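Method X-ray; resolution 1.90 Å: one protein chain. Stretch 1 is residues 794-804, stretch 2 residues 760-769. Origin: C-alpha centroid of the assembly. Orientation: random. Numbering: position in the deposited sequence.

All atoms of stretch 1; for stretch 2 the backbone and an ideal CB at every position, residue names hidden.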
# COMPACT_ATOMS: atom_id res chain seq x y z
N ALA A 794 25.98 -21.97 -0.51
CA ALA A 794 25.09 -23.07 -0.16
C ALA A 794 23.98 -22.59 0.76
O ALA A 794 22.92 -23.21 0.85
CB ALA A 794 25.88 -24.19 0.52
N PHE A 795 24.23 -21.48 1.44
CA PHE A 795 23.24 -20.90 2.35
C PHE A 795 22.15 -20.21 1.55
O PHE A 795 22.35 -19.82 0.40
CB PHE A 795 23.89 -19.85 3.26
CG PHE A 795 24.65 -20.43 4.42
CD1 PHE A 795 25.12 -19.59 5.43
CD2 PHE A 795 24.91 -21.79 4.51
CE1 PHE A 795 25.83 -20.10 6.51
CE2 PHE A 795 25.62 -22.31 5.59
CZ PHE A 795 26.08 -21.46 6.59
N VAL A 796 20.98 -20.07 2.17
CA VAL A 796 19.87 -19.38 1.52
C VAL A 796 20.38 -17.94 1.46
O VAL A 796 21.01 -17.46 2.40
CB VAL A 796 18.59 -19.44 2.38
CG1 VAL A 796 17.51 -18.54 1.79
CG2 VAL A 796 18.08 -20.88 2.45
N GLN A 797 20.11 -17.25 0.35
CA GLN A 797 20.58 -15.87 0.19
C GLN A 797 19.51 -14.83 0.49
O GLN A 797 18.32 -15.15 0.56
CB GLN A 797 21.09 -15.67 -1.24
CG GLN A 797 22.22 -16.63 -1.64
CD GLN A 797 23.45 -16.48 -0.78
OE1 GLN A 797 23.98 -15.38 -0.60
NE2 GLN A 797 23.93 -17.59 -0.23
N ILE A 798 19.94 -13.58 0.68
CA ILE A 798 19.03 -12.48 0.97
C ILE A 798 18.11 -12.28 -0.23
O ILE A 798 18.58 -12.18 -1.37
CB ILE A 798 19.82 -11.17 1.25
CG1 ILE A 798 20.60 -11.31 2.56
CG2 ILE A 798 18.86 -9.98 1.32
CD1 ILE A 798 21.42 -10.09 2.92
N GLY A 799 16.81 -12.22 0.02
CA GLY A 799 15.86 -12.08 -1.07
C GLY A 799 15.22 -10.72 -1.29
O GLY A 799 14.45 -10.56 -2.24
N SER A 800 15.51 -9.75 -0.43
CA SER A 800 14.92 -8.42 -0.60
C SER A 800 15.83 -7.33 -0.07
O SER A 800 16.64 -7.57 0.83
CB SER A 800 13.58 -8.34 0.14
OG SER A 800 13.80 -8.38 1.54
N PRO A 801 15.72 -6.11 -0.62
CA PRO A 801 16.56 -5.01 -0.15
C PRO A 801 16.21 -4.71 1.31
O PRO A 801 16.97 -4.05 2.02
CB PRO A 801 16.18 -3.86 -1.08
CG PRO A 801 15.77 -4.58 -2.36
CD PRO A 801 14.93 -5.71 -1.80
N PHE A 802 15.05 -5.19 1.73
CA PHE A 802 14.59 -5.01 3.11
C PHE A 802 15.60 -5.69 4.01
O PHE A 802 16.10 -5.11 4.97
CB PHE A 802 13.21 -5.66 3.29
CG PHE A 802 12.76 -5.75 4.73
CD1 PHE A 802 12.38 -6.97 5.27
CD2 PHE A 802 12.69 -4.61 5.52
CE1 PHE A 802 11.92 -7.05 6.59
CE2 PHE A 802 12.24 -4.68 6.84
CZ PHE A 802 11.86 -5.91 7.38
N MET A 803 15.90 -6.95 3.68
CA MET A 803 16.87 -7.73 4.44
C MET A 803 18.26 -7.13 4.24
O MET A 803 19.09 -7.17 5.14
CB MET A 803 16.83 -9.19 3.97
CG MET A 803 17.70 -10.15 4.77
SD MET A 803 17.29 -10.24 6.53
CE MET A 803 18.94 -10.03 7.25
N SER A 804 18.51 -6.58 3.05
CA SER A 804 19.80 -5.96 2.77
C SER A 804 20.10 -4.86 3.80
O SER A 804 21.25 -4.65 4.17
CB SER A 804 19.82 -5.34 1.36
OG SER A 804 19.91 -6.33 0.35
N UNK A 760 17.62 -28.34 8.65
CA UNK A 760 18.92 -28.61 8.05
C UNK A 760 19.18 -27.50 7.03
O UNK A 760 20.11 -27.57 6.23
CB UNK A 760 18.97 -30.00 7.40
N UNK A 761 18.34 -26.47 7.09
CA UNK A 761 18.45 -25.33 6.19
C UNK A 761 19.23 -24.20 6.86
O UNK A 761 18.95 -23.83 8.00
CB UNK A 761 17.06 -24.84 5.77
N UNK A 762 20.22 -23.67 6.15
CA UNK A 762 21.04 -22.58 6.66
C UNK A 762 20.93 -21.36 5.75
O UNK A 762 21.05 -21.47 4.53
CB UNK A 762 22.50 -23.02 6.79
N UNK A 763 20.69 -20.20 6.35
CA UNK A 763 20.54 -18.97 5.58
C UNK A 763 21.42 -17.84 6.09
O UNK A 763 21.82 -17.81 7.25
CB UNK A 763 19.08 -18.52 5.60
N UNK A 764 21.74 -16.92 5.19
CA UNK A 764 22.55 -15.76 5.55
C UNK A 764 21.75 -14.92 6.53
O UNK A 764 22.31 -14.34 7.47
CB UNK A 764 22.95 -14.94 4.32
N UNK A 765 20.44 -14.87 6.31
CA UNK A 765 19.53 -14.09 7.14
C UNK A 765 19.68 -14.37 8.64
O UNK A 765 19.88 -13.46 9.44
CB UNK A 765 18.09 -14.37 6.71
N UNK A 766 19.55 -15.64 9.01
CA UNK A 766 19.66 -16.01 10.42
C UNK A 766 21.00 -15.62 11.02
O UNK A 766 21.06 -15.18 12.17
CB UNK A 766 19.44 -17.52 10.59
N UNK A 767 22.07 -15.79 10.25
CA UNK A 767 23.41 -15.46 10.73
C UNK A 767 23.54 -13.95 10.93
O UNK A 767 24.07 -13.49 11.94
CB UNK A 767 24.47 -15.96 9.75
N UNK A 768 23.05 -13.18 9.96
CA UNK A 768 23.12 -11.72 10.04
C UNK A 768 22.37 -11.24 11.28
O UNK A 768 22.86 -10.38 12.02
CB UNK A 768 22.54 -11.08 8.78
N UNK A 769 21.19 -11.79 11.52
CA UNK A 769 20.39 -11.39 12.67
C UNK A 769 21.09 -11.74 13.98
O UNK A 769 21.05 -10.97 14.94
CB UNK A 769 19.01 -12.06 12.61

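Position 760 lies out of reach of stretch 1. The contact sets no demand here. The residue is D760.

Position 761 points its CB sideways, 5.3 Å from V796 CG2. A small or medium apolar side chain would suit. It is V761, whose CG1 packs against V796 CG2 at 3.7 Å.

Position 762 has extended backbone angles, and its O accepts a hydrogen bond from V796 N at 2.7 Å. The CB points toward stretch 1 and sits 3.4 Å from F795 CE2, over the ring face. That is close, leaving little room over the ring at this point. Apolar or aromatic residues would suit. The residue is Y762. Its CB makes a CH-pi contact with the F795 ring. Chi1 is m, and the end of the side chain leads away. The two rings are near parallel, at 26°, but slid apart, so they barely overlap.

Position 763 is bridged to V796, with 4.1 Å between the CA atoms. Its ideal CB is 3.4 Å from V796 CB, which favours a small side chain. A helix begins just after it, so serine, threonine, aspartate or asparagine could cap. It is S763, chi1 p. Its OG accepts a weak capping bond from the N of 766 at 3.4 Å.

Position 764 gives its N to V796 O at 2.9 Å, completing the pair of backbone bonds around the bridge. Its CB points sideways, near I798 CG1. A flexible apolar chain would fit. It is M764, all m. Its SD lies 4.3 Å from F795 CD1, at the ring edge.

Position 765 has its ideal CB 4.2 Å from M803 SD. The carbonyls of V796 and Q797 offer acceptors nearby, so a long chain with an apolar stem and a donor at its end would suit. It is Q765. Its CG meets M803 CG at 3.6 Å. The amide is probably turned over in the model, so its polar contacts are left open.

Position 766 has nothing of stretch 1 near its ideal CB, so many residues would suit. It is T766, whose N gives the capping bond to S763 OG.

Position 767 points toward stretch 1. Medium or long chains could reach the F795 ring. It is Q767, whose CG is 4.2 Å from F795 CE1. Its NE2 donates to S763 O at 3.3 Å.

At position 768 the CA-to-CB bond points toward stretch 1, near M803 CE. An apolar residue suits. It is V768, with CG1 3.9 Å from M803 CE.

Position 769 points sideways, with little demand from stretch 1. Many helix residues would suit. It is V769.

Stretch 2 760-769: DVYSMQTQVV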
# COMPACT_ATOMS: atom_id res chain seq x y z
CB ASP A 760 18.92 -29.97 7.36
CG ASP A 760 17.98 -30.01 6.17
OD1 ASP A 760 16.80 -29.64 6.32
OD2 ASP A 760 18.43 -30.42 5.08
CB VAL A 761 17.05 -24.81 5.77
CG1 VAL A 761 17.18 -23.58 4.88
CG2 VAL A 761 16.29 -25.91 5.05
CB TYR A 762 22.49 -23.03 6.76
CG TYR A 762 22.69 -24.14 7.77
CD1 TYR A 762 22.79 -23.86 9.13
CD2 TYR A 762 22.71 -25.47 7.37
CE1 TYR A 762 22.91 -24.88 10.07
CE2 TYR A 762 22.83 -26.51 8.30
CZ TYR A 762 22.93 -26.20 9.65
OH TYR A 762 23.04 -27.22 10.57
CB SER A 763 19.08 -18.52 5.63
OG SER A 763 18.71 -18.20 6.96
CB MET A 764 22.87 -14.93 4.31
CG MET A 764 24.03 -15.45 3.50
SD MET A 764 25.53 -15.45 4.50
CE MET A 764 25.73 -13.69 4.81
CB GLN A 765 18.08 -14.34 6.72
CG GLN A 765 17.67 -13.74 5.36
CD GLN A 765 17.99 -14.63 4.17
OE1 GLN A 765 17.47 -14.41 3.07
NE2 GLN A 765 18.83 -15.64 4.38
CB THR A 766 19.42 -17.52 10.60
OG1 THR A 766 18.10 -17.85 10.15
CG2 THR A 766 19.56 -17.90 12.08
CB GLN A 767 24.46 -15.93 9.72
CG GLN A 767 24.27 -17.36 9.21
CD GLN A 767 23.92 -18.35 10.31
OE1 GLN A 767 24.55 -18.38 11.36
NE2 GLN A 767 22.90 -19.16 10.06
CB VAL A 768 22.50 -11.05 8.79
CG1 VAL A 768 22.37 -9.55 9.00
CG2 VAL A 768 23.37 -11.33 7.57
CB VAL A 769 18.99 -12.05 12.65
CG1 VAL A 769 18.22 -11.68 13.90
CG2 VAL A 769 18.22 -11.60 11.41
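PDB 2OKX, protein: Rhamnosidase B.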